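Local coordinates for amino acid ABC transporter, periplasmic amino acid-binding protein (Brucella ovis, PDB 4Z9N), which binds glutathione and, as a periplasmic solute-binding protein, probably delivers it to an ABC transporter for uptake into the cell, at residues D[43-54]-D[289-300]. Sequence-based numbering, arbitrary orientation.
Sequences GFDVDYCRAVAS and VGNYGEIFERNI
Helices 44-54 and 292-299 run roughly antiparallel, their axes 9.5 Å apart at closest and their directions 146° apart, so that F44 backs onto N299; V289, just before the turn G290-N291 that leads into helix 292-299, comes beside A51. The pairing is a worked example of how one large knob and one buried carboxylate can join helices distant in sequence. F44 is the knob, set among Y292, I295, F296 and N299. With CG anti to the backbone N (chi1 -178°), its ring enters the hole: F44 and Y292 form an offset edge-to-face pair, the edge of F44 turned to the face of Y292, planes 89° apart, while I300 CD1 lies over one F44 face, 4.2 Å from the centroid.

D47 supplies the polar half. Its OD1 accepts from N299 ND2 at 2.8 Å and, in a salt bridge, from R298 NH1 at 3.0 Å, the two donors arriving from opposite faces of the carboxylate. R298 bends at chi3 and also grips V289 O end-on with NH1 and NH2, and N299 ND2 bonds back to I295 O, which fixes both donors. At the far end, V289 CG2 packs on A51 CB at 3.7 Å.

Helix 44-57 falls between parallel strands 21-25 and 63-67, consistent with a beta-alpha-beta crossover of this family 3 solute-binding lobe; helix 222-240 meets Y48 and Y292, and strand 101-117 lies against F44, F296 and I300.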
# COMPACT_ATOMS: atom_id res chain seq x y z
N GLY D 43 -13.24 19.69 -2.24
CA GLY D 43 -11.89 19.34 -1.85
C GLY D 43 -11.46 17.94 -2.28
O GLY D 43 -12.27 17.14 -2.74
N PHE D 44 -10.17 17.66 -2.11
CA PHE D 44 -9.56 16.38 -2.51
C PHE D 44 -10.15 15.22 -1.70
O PHE D 44 -10.59 14.21 -2.27
CB PHE D 44 -8.04 16.46 -2.32
CG PHE D 44 -7.28 15.21 -2.74
CD1 PHE D 44 -6.84 15.05 -4.05
CD2 PHE D 44 -6.98 14.22 -1.81
CE1 PHE D 44 -6.13 13.92 -4.43
CE2 PHE D 44 -6.25 13.08 -2.19
CZ PHE D 44 -5.84 12.93 -3.50
N ASP D 45 -10.16 15.35 -0.37
CA ASP D 45 -10.76 14.32 0.47
C ASP D 45 -12.28 14.29 0.28
O ASP D 45 -12.89 13.23 0.31
CB ASP D 45 -10.41 14.52 1.94
CG ASP D 45 -9.01 14.03 2.28
OD1 ASP D 45 -8.47 13.23 1.50
OD2 ASP D 45 -8.47 14.44 3.35
N VAL D 46 -12.90 15.46 0.11
CA VAL D 46 -14.33 15.50 -0.18
C VAL D 46 -14.67 14.67 -1.43
O VAL D 46 -15.62 13.88 -1.42
CB VAL D 46 -14.83 16.94 -0.34
CG1 VAL D 46 -16.18 16.98 -1.06
CG2 VAL D 46 -14.94 17.60 1.05
N ASP D 47 -13.89 14.83 -2.49
CA ASP D 47 -14.18 14.09 -3.72
C ASP D 47 -14.02 12.58 -3.51
O ASP D 47 -14.71 11.78 -4.14
CB ASP D 47 -13.28 14.54 -4.89
CG ASP D 47 -13.77 15.83 -5.55
OD1 ASP D 47 -12.98 16.43 -6.31
OD2 ASP D 47 -14.92 16.26 -5.29
N TYR D 48 -13.10 12.19 -2.63
CA TYR D 48 -12.93 10.77 -2.31
C TYR D 48 -14.21 10.24 -1.65
O TYR D 48 -14.65 9.13 -1.94
CB TYR D 48 -11.72 10.55 -1.39
CG TYR D 48 -10.57 9.87 -2.12
CD1 TYR D 48 -9.71 10.60 -2.94
CD2 TYR D 48 -10.40 8.49 -2.05
CE1 TYR D 48 -8.69 9.98 -3.63
CE2 TYR D 48 -9.38 7.86 -2.77
CZ TYR D 48 -8.53 8.62 -3.55
OH TYR D 48 -7.50 8.00 -4.24
N CYS D 49 -14.79 11.03 -0.76
CA CYS D 49 -16.09 10.69 -0.16
C CYS D 49 -17.15 10.53 -1.23
O CYS D 49 -17.94 9.58 -1.21
CB CYS D 49 -16.55 11.75 0.82
SG CYS D 49 -15.49 11.97 2.23
N ARG D 50 -17.18 11.49 -2.14
CA ARG D 50 -18.16 11.44 -3.22
C ARG D 50 -17.91 10.25 -4.14
O ARG D 50 -18.84 9.74 -4.77
CB ARG D 50 -18.15 12.74 -4.02
CG ARG D 50 -18.46 14.00 -3.20
CD ARG D 50 -18.92 15.14 -4.12
NE ARG D 50 -19.08 16.38 -3.38
CZ ARG D 50 -20.18 16.71 -2.69
NH1 ARG D 50 -21.21 15.88 -2.64
NH2 ARG D 50 -20.23 17.86 -2.04
N ALA D 51 -16.65 9.83 -4.23
CA ALA D 51 -16.33 8.66 -5.06
C ALA D 51 -16.97 7.39 -4.48
O ALA D 51 -17.50 6.55 -5.21
CB ALA D 51 -14.79 8.47 -5.19
N VAL D 52 -16.92 7.25 -3.16
CA VAL D 52 -17.54 6.12 -2.50
C VAL D 52 -19.06 6.19 -2.66
O VAL D 52 -19.70 5.19 -2.96
CB VAL D 52 -17.14 6.06 -1.02
CG1 VAL D 52 -17.87 4.94 -0.30
CG2 VAL D 52 -15.63 5.86 -0.92
N ALA D 53 -19.62 7.39 -2.50
CA ALA D 53 -21.04 7.56 -2.71
C ALA D 53 -21.43 7.20 -4.15
O ALA D 53 -22.51 6.62 -4.38
CB ALA D 53 -21.46 8.98 -2.37
N SER D 54 -20.58 7.54 -5.11
CA SER D 54 -20.89 7.22 -6.51
C SER D 54 -20.83 5.72 -6.75
O SER D 54 -21.69 5.16 -7.43
CB SER D 54 -19.95 7.95 -7.47
OG SER D 54 -19.87 9.33 -7.19
N VAL D 289 -16.87 11.62 -10.18
CA VAL D 289 -15.76 12.44 -9.69
C VAL D 289 -14.54 12.45 -10.62
O VAL D 289 -13.59 13.18 -10.37
CB VAL D 289 -15.34 12.00 -8.27
CG1 VAL D 289 -16.48 12.24 -7.24
CG2 VAL D 289 -14.90 10.54 -8.28
N GLY D 290 -14.56 11.64 -11.67
CA GLY D 290 -13.40 11.49 -12.54
C GLY D 290 -12.35 10.58 -11.93
O GLY D 290 -12.59 10.00 -10.87
N ASN D 291 -11.19 10.44 -12.57
CA ASN D 291 -10.17 9.53 -12.03
C ASN D 291 -9.28 10.22 -10.98
O ASN D 291 -9.46 11.41 -10.68
CB ASN D 291 -9.31 8.92 -13.16
CG ASN D 291 -8.40 9.94 -13.87
OD1 ASN D 291 -7.75 10.78 -13.25
ND2 ASN D 291 -8.34 9.83 -15.20
N TYR D 292 -8.33 9.48 -10.43
CA TYR D 292 -7.46 10.00 -9.38
C TYR D 292 -6.77 11.31 -9.79
O TYR D 292 -6.70 12.25 -9.01
CB TYR D 292 -6.39 8.98 -8.99
CG TYR D 292 -5.49 9.46 -7.88
CD1 TYR D 292 -5.85 9.28 -6.55
CD2 TYR D 292 -4.29 10.09 -8.16
CE1 TYR D 292 -5.03 9.72 -5.52
CE2 TYR D 292 -3.46 10.55 -7.13
CZ TYR D 292 -3.84 10.35 -5.82
OH TYR D 292 -3.00 10.80 -4.81
N GLY D 293 -6.24 11.34 -11.01
CA GLY D 293 -5.51 12.51 -11.47
C GLY D 293 -6.41 13.71 -11.60
O GLY D 293 -6.01 14.85 -11.34
N GLU D 294 -7.65 13.46 -12.02
CA GLU D 294 -8.61 14.53 -12.15
C GLU D 294 -8.99 15.11 -10.78
O GLU D 294 -9.14 16.33 -10.65
CB GLU D 294 -9.85 14.05 -12.89
CG GLU D 294 -9.57 13.60 -14.32
CD GLU D 294 -10.85 13.33 -15.07
OE1 GLU D 294 -11.39 14.27 -15.71
OE2 GLU D 294 -11.33 12.18 -15.01
N ILE D 295 -9.11 14.25 -9.77
CA ILE D 295 -9.39 14.69 -8.41
C ILE D 295 -8.21 15.51 -7.90
O ILE D 295 -8.40 16.56 -7.28
CB ILE D 295 -9.68 13.50 -7.48
CG1 ILE D 295 -10.97 12.79 -7.90
CG2 ILE D 295 -9.77 13.94 -6.02
CD1 ILE D 295 -11.18 11.47 -7.17
N PHE D 296 -7.00 15.02 -8.17
CA PHE D 296 -5.78 15.71 -7.74
C PHE D 296 -5.71 17.10 -8.36
O PHE D 296 -5.56 18.10 -7.67
CB PHE D 296 -4.53 14.89 -8.11
CG PHE D 296 -3.27 15.36 -7.46
CD1 PHE D 296 -2.62 16.50 -7.92
CD2 PHE D 296 -2.72 14.67 -6.38
CE1 PHE D 296 -1.46 16.94 -7.31
CE2 PHE D 296 -1.56 15.11 -5.78
CZ PHE D 296 -0.93 16.24 -6.23
N GLU D 297 -5.83 17.17 -9.68
CA GLU D 297 -5.61 18.43 -10.37
C GLU D 297 -6.62 19.53 -10.04
O GLU D 297 -6.24 20.69 -9.89
CB GLU D 297 -5.60 18.18 -11.88
CG GLU D 297 -4.29 17.54 -12.33
CD GLU D 297 -3.09 18.40 -11.95
OE1 GLU D 297 -3.15 19.62 -12.19
OE2 GLU D 297 -2.09 17.86 -11.42
N ARG D 298 -7.90 19.18 -9.93
CA ARG D 298 -8.93 20.20 -9.73
C ARG D 298 -8.88 20.77 -8.31
O ARG D 298 -9.34 21.89 -8.07
CB ARG D 298 -10.32 19.64 -10.03
CG ARG D 298 -10.96 18.86 -8.88
CD ARG D 298 -12.42 18.55 -9.14
NE ARG D 298 -12.58 17.74 -10.34
CZ ARG D 298 -12.84 16.43 -10.34
NH1 ARG D 298 -13.03 15.78 -9.20
NH2 ARG D 298 -12.95 15.78 -11.49
N ASN D 299 -8.34 19.99 -7.38
CA ASN D 299 -8.37 20.38 -5.97
C ASN D 299 -7.05 20.93 -5.45
O ASN D 299 -7.03 21.91 -4.72
CB ASN D 299 -8.78 19.19 -5.11
CG ASN D 299 -10.23 18.84 -5.27
OD1 ASN D 299 -11.11 19.64 -4.97
ND2 ASN D 299 -10.50 17.62 -5.73
N ILE D 300 -5.95 20.26 -5.77
CA ILE D 300 -4.68 20.61 -5.14
C ILE D 300 -3.54 20.74 -6.15
O ILE D 300 -2.47 21.23 -5.82
CB ILE D 300 -4.30 19.57 -4.03
CG1 ILE D 300 -4.11 18.16 -4.61
CG2 ILE D 300 -5.35 19.56 -2.92
CD1 ILE D 300 -3.70 17.11 -3.56
O HOH W 1 -13.93 19.22 -5.25